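Local structure of probable ribosomal RNA small subunit methyltransferase (Thermus thermophilus, 2ZUL) at residues Pro25-Tyr30 / Ser75-Arg80; Glu47-Leu52 / Gly65-Glu70; Lys345-Leu350 / Lys366-Glu371. The protein probably transfers methyl groups from S-adenosylmethionine to a base in the 16S RNA of the small ribosomal subunit. All coordinates share one frame; numbering follows the deposited sequence.

Contact 1 of 3, residues Pro25-Tyr30 / Ser75-Arg80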
ATOM      1  N   PRO A  25      -7.006 -11.455  -3.998  1.00 12.02           N
ATOM      2  CA  PRO A  25      -7.380 -10.120  -4.469  1.00 14.46           C
ATOM      3  C   PRO A  25      -6.616  -9.095  -3.633  1.00 15.03           C
ATOM      4  O   PRO A  25      -6.437  -9.287  -2.430  1.00 15.58           O
ATOM      5  CB  PRO A  25      -8.880 -10.067  -4.201  1.00 13.17           C
ATOM      6  CG  PRO A  25      -9.301 -11.506  -4.352  1.00 11.35           C
ATOM      7  CD  PRO A  25      -8.195 -12.250  -3.642  1.00 16.81           C
ATOM      8  N   GLY A  26      -6.155  -8.023  -4.268  1.00 16.13           N
ATOM      9  CA  GLY A  26      -5.434  -6.996  -3.541  1.00 17.07           C
ATOM     10  C   GLY A  26      -3.937  -7.200  -3.404  1.00 16.26           C
ATOM     11  O   GLY A  26      -3.242  -6.325  -2.892  1.00 16.57           O
ATOM     12  N   ALA A  27      -3.432  -8.347  -3.853  1.00 12.85           N
ATOM     13  CA  ALA A  27      -2.000  -8.627  -3.773  1.00  9.50           C
ATOM     14  C   ALA A  27      -1.369  -8.524  -5.160  1.00 20.03           C
ATOM     15  O   ALA A  27      -1.759  -9.238  -6.086  1.00 16.88           O
ATOM     16  CB  ALA A  27      -1.765 -10.013  -3.192  1.00 10.17           C
ATOM     17  N   ARG A  28      -0.387  -7.637  -5.292  1.00 13.27           N
ATOM     18  CA  ARG A  28       0.292  -7.415  -6.565  1.00 12.33           C
ATOM     19  C   ARG A  28       1.272  -8.537  -6.902  1.00 20.94           C
ATOM     20  O   ARG A  28       1.669  -9.305  -6.026  1.00 17.86           O
ATOM     21  CB  ARG A  28       1.051  -6.085  -6.513  1.00 11.21           C
ATOM     22  CG  ARG A  28       2.285  -6.115  -5.617  1.00 17.72           C
ATOM     23  CD  ARG A  28       2.889  -4.724  -5.409  1.00 14.65           C
ATOM     24  NE  ARG A  28       4.204  -4.787  -4.765  1.00 13.02           N
ATOM     25  CZ  ARG A  28       4.430  -5.310  -3.563  1.00 20.23           C
ATOM     26  NH1 ARG A  28       3.425  -5.823  -2.858  1.00 16.87           N
ATOM     27  NH2 ARG A  28       5.664  -5.330  -3.065  1.00 13.85           N
ATOM     28  N   GLY A  29       1.656  -8.638  -8.172  1.00 14.34           N
ATOM     29  CA  GLY A  29       2.629  -9.651  -8.544  1.00 20.91           C
ATOM     30  C   GLY A  29       2.237 -10.756  -9.504  1.00 23.62           C
ATOM     31  O   GLY A  29       3.114 -11.394 -10.089  1.00 22.50           O
ATOM     32  N   TYR A  30       0.942 -11.005  -9.667  1.00 23.38           N
ATOM     33  CA  TYR A  30       0.511 -12.060 -10.575  1.00 27.74           C
ATOM     34  C   TYR A  30      -0.116 -11.491 -11.841  1.00 26.00           C
ATOM     35  O   TYR A  30      -0.850 -10.500 -11.804  1.00 22.91           O
ATOM     36  CB  TYR A  30      -0.477 -13.002  -9.886  1.00 35.56           C
ATOM     37  CG  TYR A  30      -0.202 -14.461 -10.180  1.00 34.23           C
ATOM     38  CD1 TYR A  30       0.913 -15.100  -9.639  1.00 39.73           C
ATOM     39  CD2 TYR A  30      -1.044 -15.199 -11.009  1.00 38.69           C
ATOM     40  CE1 TYR A  30       1.182 -16.441  -9.910  1.00 45.80           C
ATOM     41  CE2 TYR A  30      -0.784 -16.540 -11.291  1.00 36.84           C
ATOM     42  CZ  TYR A  30       0.329 -17.154 -10.736  1.00 43.11           C
ATOM     43  OH  TYR A  30       0.579 -18.482 -10.991  1.00 41.81           O
ATOM     44  N   SER A  75       3.364  -4.764   1.548  1.00 10.56           N
ATOM     45  CA  SER A  75       1.923  -5.000   1.463  1.00  6.68           C
ATOM     46  C   SER A  75       1.499  -6.193   2.310  1.00  7.64           C
ATOM     47  O   SER A  75       2.017  -7.296   2.139  1.00 11.45           O
ATOM     48  CB  SER A  75       1.521  -5.240   0.001  1.00 10.94           C
ATOM     49  OG  SER A  75       0.203  -5.761  -0.092  1.00 11.55           O
ATOM     50  N   ARG A  76       0.545  -5.987   3.217  1.00  7.60           N
ATOM     51  CA  ARG A  76       0.103  -7.089   4.064  1.00  9.76           C
ATOM     52  C   ARG A  76      -0.569  -8.176   3.230  1.00  9.72           C
ATOM     53  O   ARG A  76      -0.376  -9.363   3.480  1.00  9.54           O
ATOM     54  CB  ARG A  76      -0.871  -6.602   5.138  1.00  8.21           C
ATOM     55  CG  ARG A  76      -0.894  -7.504   6.363  1.00  9.08           C
ATOM     56  CD  ARG A  76       0.368  -7.312   7.197  1.00 11.87           C
ATOM     57  NE  ARG A  76       0.473  -8.309   8.259  1.00 10.21           N
ATOM     58  CZ  ARG A  76       1.192  -8.150   9.365  1.00 11.26           C
ATOM     59  NH1 ARG A  76       1.872  -7.028   9.564  1.00 10.14           N
ATOM     60  NH2 ARG A  76       1.225  -9.114  10.277  1.00 11.65           N
ATOM     61  N   ALA A  77      -1.369  -7.765   2.247  1.00 10.56           N
ATOM     62  CA  ALA A  77      -2.046  -8.724   1.384  1.00 11.72           C
ATOM     63  C   ALA A  77      -1.006  -9.624   0.719  1.00 11.13           C
ATOM     64  O   ALA A  77      -1.149 -10.848   0.697  1.00 12.04           O
ATOM     65  CB  ALA A  77      -2.867  -7.991   0.325  1.00 10.39           C
ATOM     66  N   ALA A  78       0.046  -9.016   0.182  1.00 11.06           N
ATOM     67  CA  ALA A  78       1.101  -9.778  -0.476  1.00 12.50           C
ATOM     68  C   ALA A  78       1.869 -10.636   0.522  1.00  9.78           C
ATOM     69  O   ALA A  78       2.244 -11.769   0.212  1.00 10.49           O
ATOM     70  CB  ALA A  78       2.065  -8.831  -1.205  1.00 12.29           C
ATOM     71  N   PHE A  79       2.108 -10.102   1.717  1.00  8.72           N
ATOM     72  CA  PHE A  79       2.841 -10.847   2.739  1.00  8.58           C
ATOM     73  C   PHE A  79       2.071 -12.111   3.130  1.00  6.75           C
ATOM     74  O   PHE A  79       2.671 -13.156   3.398  1.00 11.39           O
ATOM     75  CB  PHE A  79       3.076  -9.981   3.979  1.00  8.45           C
ATOM     76  CG  PHE A  79       3.899 -10.658   5.035  1.00 12.74           C
ATOM     77  CD1 PHE A  79       5.272 -10.820   4.868  1.00 13.45           C
ATOM     78  CD2 PHE A  79       3.299 -11.165   6.181  1.00 14.75           C
ATOM     79  CE1 PHE A  79       6.035 -11.477   5.828  1.00  9.13           C
ATOM     80  CE2 PHE A  79       4.053 -11.827   7.152  1.00 14.36           C
ATOM     81  CZ  PHE A  79       5.424 -11.985   6.975  1.00 14.17           C
ATOM     82  N   ARG A  80       0.745 -12.020   3.169  1.00  9.45           N
ATOM     83  CA  ARG A  80      -0.063 -13.193   3.509  1.00 11.18           C
ATOM     84  C   ARG A  80       0.186 -14.289   2.476  1.00 12.82           C
ATOM     85  O   ARG A  80       0.288 -15.469   2.819  1.00 10.87           O
ATOM     86  CB  ARG A  80      -1.558 -12.863   3.515  1.00 13.18           C
ATOM     87  CG  ARG A  80      -2.058 -12.111   4.734  1.00 20.48           C
ATOM     88  CD  ARG A  80      -3.578 -12.234   4.828  1.00 28.15           C
ATOM     89  NE  ARG A  80      -3.980 -13.620   5.070  1.00 34.35           N
ATOM     90  CZ  ARG A  80      -5.226 -14.075   4.959  1.00 43.15           C
ATOM     91  NH1 ARG A  80      -6.206 -13.255   4.602  1.00 31.54           N
ATOM     92  NH2 ARG A  80      -5.492 -15.353   5.207  1.00 27.15           N
TER
HETATM   93  O   HOH W   1       0.370  -5.915  -2.936  1.00 12.65           O
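The methyl group of Ala27 rests on the first turn of helix 76-84, where its CB lies 4.0 Å from Ala78 CA and reaches the methyls of Ala77 and Ala78 only a little less closely. Next to it the backbone touches too: Gly26 O comes 3.6 Å from Ala77 CB. Gly26 has a positive phi at which any CB would collide with the carbonyl O of Pro25, reason enough for a glycine. Arg28 reaches in from further along the loop, its NH1 3.5 Å from Ser75 CB and also near Ala78 CB, with the guanidinium oblique to both. Its CG stands between the backbone N and the carbonyl carbon (chi1 72°), and an extended chain carries the charge to the helix start. One water makes the polar link, accepting from Arg28 N at 3.0 Å and, at the guanidinium edge and in its plane, from Arg28 NH1, while it donates to Ser75 OG at 2.9 Å.

A second shell fixes these groups. Glu73 forms a salt bridge with Arg28 NH1, Asn53 takes a bond from Arg28 NH2, and Asp263 bonds both Ser75 OG and Ala77 N. Ser75 OG also accepts from Ala78 N at 3.3 Å, nearly straight at 169°. This is a serine N-cap, placed beside the cofactor site: the nearest side-chain atoms of Ala77 and Asp288, an S-adenosylmethionine-binding residue, are about 3 Å apart.

Contact 2 of 3, residues Glu47-Leu52 / Gly65-Glu70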
ATOM      1  N   GLU A  47      25.595 -16.115  -3.362  1.00 19.62           N
ATOM      2  CA  GLU A  47      24.877 -16.914  -2.379  1.00 22.12           C
ATOM      3  C   GLU A  47      23.672 -16.227  -1.740  1.00 19.23           C
ATOM      4  O   GLU A  47      22.757 -16.901  -1.269  1.00 19.32           O
ATOM      5  CB  GLU A  47      25.832 -17.318  -1.258  1.00 28.18           C
ATOM      6  CG  GLU A  47      27.123 -17.959  -1.717  1.00 39.62           C
ATOM      7  CD  GLU A  47      28.169 -17.950  -0.621  1.00 53.94           C
ATOM      8  OE1 GLU A  47      27.868 -18.434   0.491  1.00 65.09           O
ATOM      9  OE2 GLU A  47      29.290 -17.456  -0.867  1.00 58.47           O
ATOM     10  N   ARG A  48      23.676 -14.897  -1.717  1.00 17.86           N
ATOM     11  CA  ARG A  48      22.600 -14.137  -1.081  1.00 15.97           C
ATOM     12  C   ARG A  48      21.847 -13.209  -2.028  1.00 12.99           C
ATOM     13  O   ARG A  48      22.427 -12.286  -2.600  1.00 17.14           O
ATOM     14  CB  ARG A  48      23.180 -13.307   0.064  1.00 18.35           C
ATOM     15  CG  ARG A  48      24.048 -14.104   1.026  1.00 28.29           C
ATOM     16  CD  ARG A  48      25.103 -13.215   1.673  1.00 33.45           C
ATOM     17  NE  ARG A  48      26.029 -12.668   0.680  1.00 46.18           N
ATOM     18  CZ  ARG A  48      27.025 -11.830   0.957  1.00 47.61           C
ATOM     19  NH1 ARG A  48      27.235 -11.431   2.205  1.00 49.13           N
ATOM     20  NH2 ARG A  48      27.815 -11.391  -0.014  1.00 46.42           N
ATOM     21  N   ALA A  49      20.550 -13.452  -2.175  1.00  9.91           N
ATOM     22  CA  ALA A  49      19.717 -12.634  -3.050  1.00 10.00           C
ATOM     23  C   ALA A  49      18.685 -11.868  -2.239  1.00 12.21           C
ATOM     24  O   ALA A  49      18.272 -12.308  -1.165  1.00 12.37           O
ATOM     25  CB  ALA A  49      19.023 -13.506  -4.075  1.00 12.21           C
ATOM     26  N   LEU A  50      18.267 -10.727  -2.772  1.00 11.09           N
ATOM     27  CA  LEU A  50      17.287  -9.873  -2.110  1.00 14.24           C
ATOM     28  C   LEU A  50      16.259  -9.356  -3.111  1.00 14.31           C
ATOM     29  O   LEU A  50      16.624  -8.787  -4.139  1.00 12.16           O
ATOM     30  CB  LEU A  50      18.001  -8.691  -1.461  1.00 12.90           C
ATOM     31  CG  LEU A  50      17.152  -7.588  -0.830  1.00 17.20           C
ATOM     32  CD1 LEU A  50      16.502  -8.107   0.442  1.00 11.45           C
ATOM     33  CD2 LEU A  50      18.039  -6.388  -0.523  1.00 23.02           C
ATOM     34  N   ASP A  51      14.979  -9.558  -2.810  1.00 11.90           N
ATOM     35  CA  ASP A  51      13.900  -9.091  -3.679  1.00 10.24           C
ATOM     36  C   ASP A  51      13.280  -7.866  -2.994  1.00 14.34           C
ATOM     37  O   ASP A  51      12.680  -7.994  -1.925  1.00 10.44           O
ATOM     38  CB  ASP A  51      12.841 -10.189  -3.843  1.00 10.31           C
ATOM     39  CG  ASP A  51      11.782  -9.833  -4.879  1.00 11.66           C
ATOM     40  OD1 ASP A  51      11.497  -8.627  -5.052  1.00 12.23           O
ATOM     41  OD2 ASP A  51      11.225 -10.762  -5.508  1.00 16.16           O
ATOM     42  N   LEU A  52      13.424  -6.692  -3.611  1.00 11.26           N
ATOM     43  CA  LEU A  52      12.912  -5.445  -3.040  1.00  7.35           C
ATOM     44  C   LEU A  52      11.498  -5.007  -3.436  1.00 13.70           C
ATOM     45  O   LEU A  52      11.080  -3.895  -3.115  1.00 18.13           O
ATOM     46  CB  LEU A  52      13.907  -4.308  -3.325  1.00  7.85           C
ATOM     47  CG  LEU A  52      15.282  -4.451  -2.657  1.00 10.25           C
ATOM     48  CD1 LEU A  52      16.173  -3.283  -3.062  1.00 20.01           C
ATOM     49  CD2 LEU A  52      15.122  -4.495  -1.150  1.00 12.83           C
ATOM     50  N   GLY A  65      15.467 -21.976  -3.730  1.00 16.59           N
ATOM     51  CA  GLY A  65      16.049 -23.306  -3.685  1.00 19.99           C
ATOM     52  C   GLY A  65      17.439 -23.386  -4.285  1.00 19.94           C
ATOM     53  O   GLY A  65      18.139 -24.384  -4.109  1.00 18.86           O
ATOM     54  N   ARG A  66      17.848 -22.332  -4.987  1.00 16.94           N
ATOM     55  CA  ARG A  66      19.157 -22.309  -5.627  1.00 20.91           C
ATOM     56  C   ARG A  66      20.150 -21.401  -4.907  1.00 24.07           C
ATOM     57  O   ARG A  66      21.361 -21.498  -5.113  1.00 23.45           O
ATOM     58  CB  ARG A  66      18.994 -21.899  -7.094  1.00 15.58           C
ATOM     59  CG  ARG A  66      18.075 -22.843  -7.866  1.00 23.64           C
ATOM     60  CD  ARG A  66      17.961 -22.471  -9.336  1.00 23.13           C
ATOM     61  NE  ARG A  66      19.230 -22.625 -10.039  1.00 29.20           N
ATOM     62  CZ  ARG A  66      19.424 -22.292 -11.311  1.00 29.42           C
ATOM     63  NH1 ARG A  66      18.429 -21.784 -12.024  1.00 29.39           N
ATOM     64  NH2 ARG A  66      20.613 -22.462 -11.870  1.00 34.51           N
ATOM     65  N   MET A  67      19.627 -20.524  -4.057  1.00 18.08           N
ATOM     66  CA  MET A  67      20.444 -19.614  -3.267  1.00 21.06           C
ATOM     67  C   MET A  67      19.564 -19.050  -2.153  1.00 17.69           C
ATOM     68  O   MET A  67      18.354 -19.268  -2.148  1.00 18.02           O
ATOM     69  CB  MET A  67      21.018 -18.487  -4.145  1.00 22.24           C
ATOM     70  CG  MET A  67      19.999 -17.528  -4.749  1.00 19.61           C
ATOM     71  SD  MET A  67      20.754 -16.315  -5.883  1.00 16.95           S
ATOM     72  CE  MET A  67      21.942 -15.532  -4.803  1.00 16.50           C
ATOM     73  N   ALA A  68      20.167 -18.360  -1.192  1.00 14.24           N
ATOM     74  CA  ALA A  68      19.384 -17.783  -0.107  1.00 13.89           C
ATOM     75  C   ALA A  68      18.625 -16.601  -0.691  1.00 16.90           C
ATOM     76  O   ALA A  68      19.201 -15.780  -1.404  1.00 20.10           O
ATOM     77  CB  ALA A  68      20.293 -17.321   1.022  1.00 19.42           C
ATOM     78  N   VAL A  69      17.334 -16.520  -0.400  1.00 14.42           N
ATOM     79  CA  VAL A  69      16.537 -15.427  -0.923  1.00 14.04           C
ATOM     80  C   VAL A  69      15.751 -14.715   0.163  1.00 15.33           C
ATOM     81  O   VAL A  69      14.956 -15.327   0.879  1.00 14.00           O
ATOM     82  CB  VAL A  69      15.549 -15.906  -2.003  1.00 14.28           C
ATOM     83  CG1 VAL A  69      14.799 -14.705  -2.587  1.00  9.81           C
ATOM     84  CG2 VAL A  69      16.295 -16.646  -3.104  1.00 20.03           C
ATOM     85  N   GLU A  70      16.002 -13.416   0.287  1.00 11.02           N
ATOM     86  CA  GLU A  70      15.308 -12.585   1.256  1.00 16.18           C
ATOM     87  C   GLU A  70      14.297 -11.774   0.463  1.00 14.63           C
ATOM     88  O   GLU A  70      14.565 -11.388  -0.674  1.00 16.13           O
ATOM     89  CB  GLU A  70      16.279 -11.640   1.965  1.00 18.14           C
ATOM     90  CG  GLU A  70      15.593 -10.794   3.019  1.00 20.77           C
ATOM     91  CD  GLU A  70      14.931 -11.651   4.078  1.00 29.05           C
ATOM     92  OE1 GLU A  70      15.619 -12.021   5.051  1.00 29.67           O
ATOM     93  OE2 GLU A  70      13.730 -11.971   3.926  1.00 24.66           O
TER
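Met67 folds its thioether over Ala49, with SD 3.8 Å from Ala49 CB and the terminal methyl CE at 3.6 Å from the same carbon. That methyl also lies against the Glu47-Arg48 peptide, CE being 3.6 Å from Arg48 N. The bend at chi3 (-58°) is what turns CE back onto the neighbouring strand. On the same face of the sheet, Val69 CG2 adds a looser contact to Ala49 CB, and Leu63 from the connecting loop covers both residues.

The other face is carried by Arg48, Leu50, Ala68 and Glu70. Leu50 CD1 meets the aliphatic part of Glu70 at CG, 3.8 Å away, the two side chains meeting at a slant. Glu70 bends at chi2 (59°), so that its methylenes pack on leucine while its carboxylate turns away from Leu50, where OE2 bonds Gln88. Arg48 is held from the other flank of its strand, in a salt bridge to Asp103.

Between the two layers of side chains runs a parallel ladder. Ala68 lends both its polar backbone atoms: its N donates to Glu47 O at 3.0 Å, and its O accepts from Ala49 N at 2.8 Å. The pattern repeats two residues on, as Glu70 N gives to Ala49 O and Glu70 O receives Asp51 N at 2.8 Å. The carboxylate of Asp51 is engaged beyond the ladder, with Ser60 and the backbone N of Asn53. Strands 48-51 and 68-73 are neighbours in a mixed seven-stranded sheet of order 3-2-1-4-5-7-6, that of the Rossmann-like class I methyltransferase fold.

The chemistry is therefore divided: four backbone bonds set the register of the two strands, while the side chains contribute small apolar contacts and send their charged ends to partners elsewhere in the fold.

Contact 3 of 3, residues Lys345-Leu350 / Lys366-Glu371; sequences KYEPLL and KVLFAE
Helix 346-350 lies over strand 366-371 with the two N-to-C directions only 6° apart and the short axes 9.8 Å from each other at closest approach. Leu368 rises from the strand toward the helix and carries the apolar part. Its CD1 presses on Tyr346 CB at 3.4 Å and lies 3.7 Å from Leu350 CD1, which also touches Leu368 CB at 3.6 Å, the two leucine side chains running at an oblique angle to one another.

At the start of the strand, Lys366 and Glu347 approach from opposite directions. Lys366 NZ forms a salt bridge with Glu347 OE2 at 2.9 Å, using the syn lone pair of that oxygen, and a weak bond with OE1. A bend at chi2 (82°) turns the glutamate back toward the strand, and the lysine, extended beyond CG, spans the rest. The ammonium also holds the carbonyl O of Leu344. Exchanging Glu347 for an alanine would probably leave Lys366 without its carboxylate mate and its ammonium group held mainly by that carbonyl.

Tyr346 lies near Phe308, which binds guanosine in a structure of this protein, their nearest side-chain atoms about 6 Å apart. Tyr346 and Leu350 also pack on Val323 of helix 317-329 and on strand 334-340. Strand 366-371 lies between strands 334-340 and 358-362, antiparallel to both, so helix 346-354 covers this antiparallel end of the methyltransferase-domain sheet.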
ATOM      1  N   LYS A 345     -19.746   4.389  -9.013  1.00 11.25           N
ATOM      2  CA  LYS A 345     -21.103   3.965  -8.709  1.00 12.41           C
ATOM      3  C   LYS A 345     -21.280   3.277  -7.362  1.00 13.24           C
ATOM      4  O   LYS A 345     -21.724   2.133  -7.295  1.00 14.43           O
ATOM      5  CB  LYS A 345     -21.611   3.063  -9.835  1.00 13.44           C
ATOM      6  CG  LYS A 345     -21.544   3.742 -11.211  1.00 15.95           C
ATOM      7  CD  LYS A 345     -22.157   2.889 -12.312  1.00 18.41           C
ATOM      8  CE  LYS A 345     -21.343   1.631 -12.576  1.00 18.69           C
ATOM      9  NZ  LYS A 345     -21.886   0.866 -13.738  1.00 20.04           N
ATOM     10  N   TYR A 346     -20.946   3.988  -6.290  1.00 14.85           N
ATOM     11  CA  TYR A 346     -21.081   3.441  -4.942  1.00 14.32           C
ATOM     12  C   TYR A 346     -22.526   3.346  -4.455  1.00 18.73           C
ATOM     13  O   TYR A 346     -22.836   2.522  -3.594  1.00 18.50           O
ATOM     14  CB  TYR A 346     -20.287   4.279  -3.937  1.00 15.03           C
ATOM     15  CG  TYR A 346     -18.810   3.974  -3.897  1.00 12.95           C
ATOM     16  CD1 TYR A 346     -17.886   4.797  -4.541  1.00 14.63           C
ATOM     17  CD2 TYR A 346     -18.333   2.854  -3.219  1.00 16.47           C
ATOM     18  CE1 TYR A 346     -16.521   4.509  -4.507  1.00 10.40           C
ATOM     19  CE2 TYR A 346     -16.980   2.559  -3.178  1.00 12.48           C
ATOM     20  CZ  TYR A 346     -16.077   3.390  -3.822  1.00 14.30           C
ATOM     21  OH  TYR A 346     -14.734   3.107  -3.769  1.00 16.03           O
ATOM     22  N   GLU A 347     -23.410   4.184  -4.997  1.00 15.19           N
ATOM     23  CA  GLU A 347     -24.804   4.181  -4.566  1.00 18.12           C
ATOM     24  C   GLU A 347     -25.476   2.810  -4.574  1.00 17.35           C
ATOM     25  O   GLU A 347     -26.025   2.383  -3.558  1.00 17.11           O
ATOM     26  CB  GLU A 347     -25.635   5.173  -5.392  1.00 14.82           C
ATOM     27  CG  GLU A 347     -25.267   6.641  -5.158  1.00 11.82           C
ATOM     28  CD  GLU A 347     -24.055   7.090  -5.952  1.00 14.12           C
ATOM     29  OE1 GLU A 347     -23.496   6.273  -6.713  1.00 15.74           O
ATOM     30  OE2 GLU A 347     -23.665   8.270  -5.823  1.00 17.40           O
ATOM     31  N   PRO A 348     -25.458   2.102  -5.714  1.00 16.66           N
ATOM     32  CA  PRO A 348     -26.107   0.785  -5.699  1.00 19.15           C
ATOM     33  C   PRO A 348     -25.437  -0.229  -4.767  1.00 19.20           C
ATOM     34  O   PRO A 348     -26.086  -1.153  -4.276  1.00 18.25           O
ATOM     35  CB  PRO A 348     -26.076   0.360  -7.172  1.00 19.68           C
ATOM     36  CG  PRO A 348     -24.903   1.113  -7.735  1.00 19.43           C
ATOM     37  CD  PRO A 348     -25.029   2.465  -7.076  1.00 15.39           C
ATOM     38  N   LEU A 349     -24.145  -0.049  -4.514  1.00 15.84           N
ATOM     39  CA  LEU A 349     -23.417  -0.950  -3.626  1.00 17.19           C
ATOM     40  C   LEU A 349     -23.865  -0.725  -2.184  1.00 20.32           C
ATOM     41  O   LEU A 349     -24.095  -1.678  -1.434  1.00 14.00           O
ATOM     42  CB  LEU A 349     -21.910  -0.713  -3.747  1.00 21.26           C
ATOM     43  CG  LEU A 349     -20.992  -1.633  -2.938  1.00 24.02           C
ATOM     44  CD1 LEU A 349     -21.297  -3.092  -3.256  1.00 22.48           C
ATOM     45  CD2 LEU A 349     -19.542  -1.304  -3.265  1.00 20.17           C
ATOM     46  N   LEU A 350     -23.990   0.539  -1.793  1.00 16.16           N
ATOM     47  CA  LEU A 350     -24.430   0.854  -0.442  1.00 15.57           C
ATOM     48  C   LEU A 350     -25.880   0.425  -0.268  1.00 17.34           C
ATOM     49  O   LEU A 350     -26.264  -0.078   0.785  1.00 20.71           O
ATOM     50  CB  LEU A 350     -24.306   2.355  -0.165  1.00 16.04           C
ATOM     51  CG  LEU A 350     -22.880   2.907  -0.135  1.00 22.31           C
ATOM     52  CD1 LEU A 350     -22.915   4.400   0.174  1.00 19.40           C
ATOM     53  CD2 LEU A 350     -22.070   2.159   0.913  1.00 16.69           C
ATOM     54  N   LYS A 366     -18.021  13.370  -3.769  1.00 12.39           N
ATOM     55  CA  LYS A 366     -19.310  13.154  -3.141  1.00 10.44           C
ATOM     56  C   LYS A 366     -19.110  12.369  -1.861  1.00 12.35           C
ATOM     57  O   LYS A 366     -18.301  11.443  -1.808  1.00 14.05           O
ATOM     58  CB  LYS A 366     -20.266  12.400  -4.078  1.00 14.65           C
ATOM     59  CG  LYS A 366     -19.809  11.009  -4.500  1.00 15.88           C
ATOM     60  CD  LYS A 366     -20.796  10.405  -5.496  1.00 19.49           C
ATOM     61  CE  LYS A 366     -20.297   9.081  -6.061  1.00 18.95           C
ATOM     62  NZ  LYS A 366     -21.158   8.610  -7.185  1.00 15.02           N
ATOM     63  N   VAL A 367     -19.826  12.760  -0.816  1.00 11.07           N
ATOM     64  CA  VAL A 367     -19.729  12.057   0.455  1.00 11.94           C
ATOM     65  C   VAL A 367     -21.017  11.278   0.644  1.00 14.01           C
ATOM     66  O   VAL A 367     -22.097  11.871   0.704  1.00 13.76           O
ATOM     67  CB  VAL A 367     -19.565  13.025   1.641  1.00 13.78           C
ATOM     68  CG1 VAL A 367     -19.539  12.233   2.950  1.00 11.37           C
ATOM     69  CG2 VAL A 367     -18.288  13.832   1.484  1.00 13.18           C
ATOM     70  N   LEU A 368     -20.898   9.956   0.725  1.00 13.63           N
ATOM     71  CA  LEU A 368     -22.053   9.083   0.912  1.00 10.24           C
ATOM     72  C   LEU A 368     -22.136   8.629   2.363  1.00 14.99           C
ATOM     73  O   LEU A 368     -21.120   8.539   3.059  1.00 12.11           O
ATOM     74  CB  LEU A 368     -21.962   7.872  -0.015  1.00 15.00           C
ATOM     75  CG  LEU A 368     -21.910   8.201  -1.509  1.00 17.35           C
ATOM     76  CD1 LEU A 368     -21.791   6.918  -2.309  1.00 18.00           C
ATOM     77  CD2 LEU A 368     -23.164   8.972  -1.915  1.00 19.31           C
ATOM     78  N   PHE A 369     -23.353   8.323   2.801  1.00 12.50           N
ATOM     79  CA  PHE A 369     -23.617   7.931   4.181  1.00 14.67           C
ATOM     80  C   PHE A 369     -24.592   6.758   4.243  1.00 11.10           C
ATOM     81  O   PHE A 369     -25.493   6.640   3.411  1.00 14.55           O
ATOM     82  CB  PHE A 369     -24.206   9.147   4.913  1.00 14.48           C
ATOM     83  CG  PHE A 369     -24.807   8.839   6.261  1.00 14.40           C
ATOM     84  CD1 PHE A 369     -24.070   9.021   7.428  1.00 14.10           C
ATOM     85  CD2 PHE A 369     -26.129   8.406   6.365  1.00 14.65           C
ATOM     86  CE1 PHE A 369     -24.639   8.782   8.679  1.00 16.90           C
ATOM     87  CE2 PHE A 369     -26.708   8.162   7.609  1.00 17.46           C
ATOM     88  CZ  PHE A 369     -25.961   8.352   8.769  1.00 20.66           C
ATOM     89  N   ALA A 370     -24.408   5.892   5.236  1.00 10.91           N
ATOM     90  CA  ALA A 370     -25.286   4.746   5.422  1.00 10.60           C
ATOM     91  C   ALA A 370     -25.329   4.374   6.899  1.00 12.83           C
ATOM     92  O   ALA A 370     -24.337   4.515   7.614  1.00 17.20           O
ATOM     93  CB  ALA A 370     -24.796   3.562   4.594  1.00 14.61           C
ATOM     94  N   GLU A 371     -26.488   3.912   7.357  1.00 16.93           N
ATOM     95  CA  GLU A 371     -26.647   3.520   8.752  1.00 14.85           C
ATOM     96  C   GLU A 371     -26.890   2.018   8.831  1.00 14.46           C
ATOM     97  O   GLU A 371     -27.661   1.468   8.049  1.00 16.99           O
ATOM     98  CB  GLU A 371     -27.822   4.275   9.381  1.00 15.40           C
ATOM     99  CG  GLU A 371     -27.943   4.072  10.882  1.00 20.10           C
ATOM    100  CD  GLU A 371     -29.128   4.803  11.475  1.00 30.73           C
ATOM    101  OE1 GLU A 371     -29.281   6.011  11.199  1.00 33.39           O
ATOM    102  OE2 GLU A 371     -29.904   4.168  12.221  1.00 43.82           O
TER

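How the contacts relate
The three contacts show how chemistry follows place in a chain with two similarly ordered seven-stranded sheets. Contact 2 joins neighbouring strands within the first sheet, and backbone bonds do most of the work, although its edges reach the surface. Contact 3 is the most buried, a helix laid on the second sheet through Tyr346, two leucines and one salt bridge. Contact 1, nearest the centre of the chain, is a loop against a helix start, held by methyl packing and a water. Contacts 1 and 2 are consecutive along strand 68-73 and helix 76-84, whereas contacts 2 and 3 lie on opposite sides of the chain's centre, their centres about 46 Å apart.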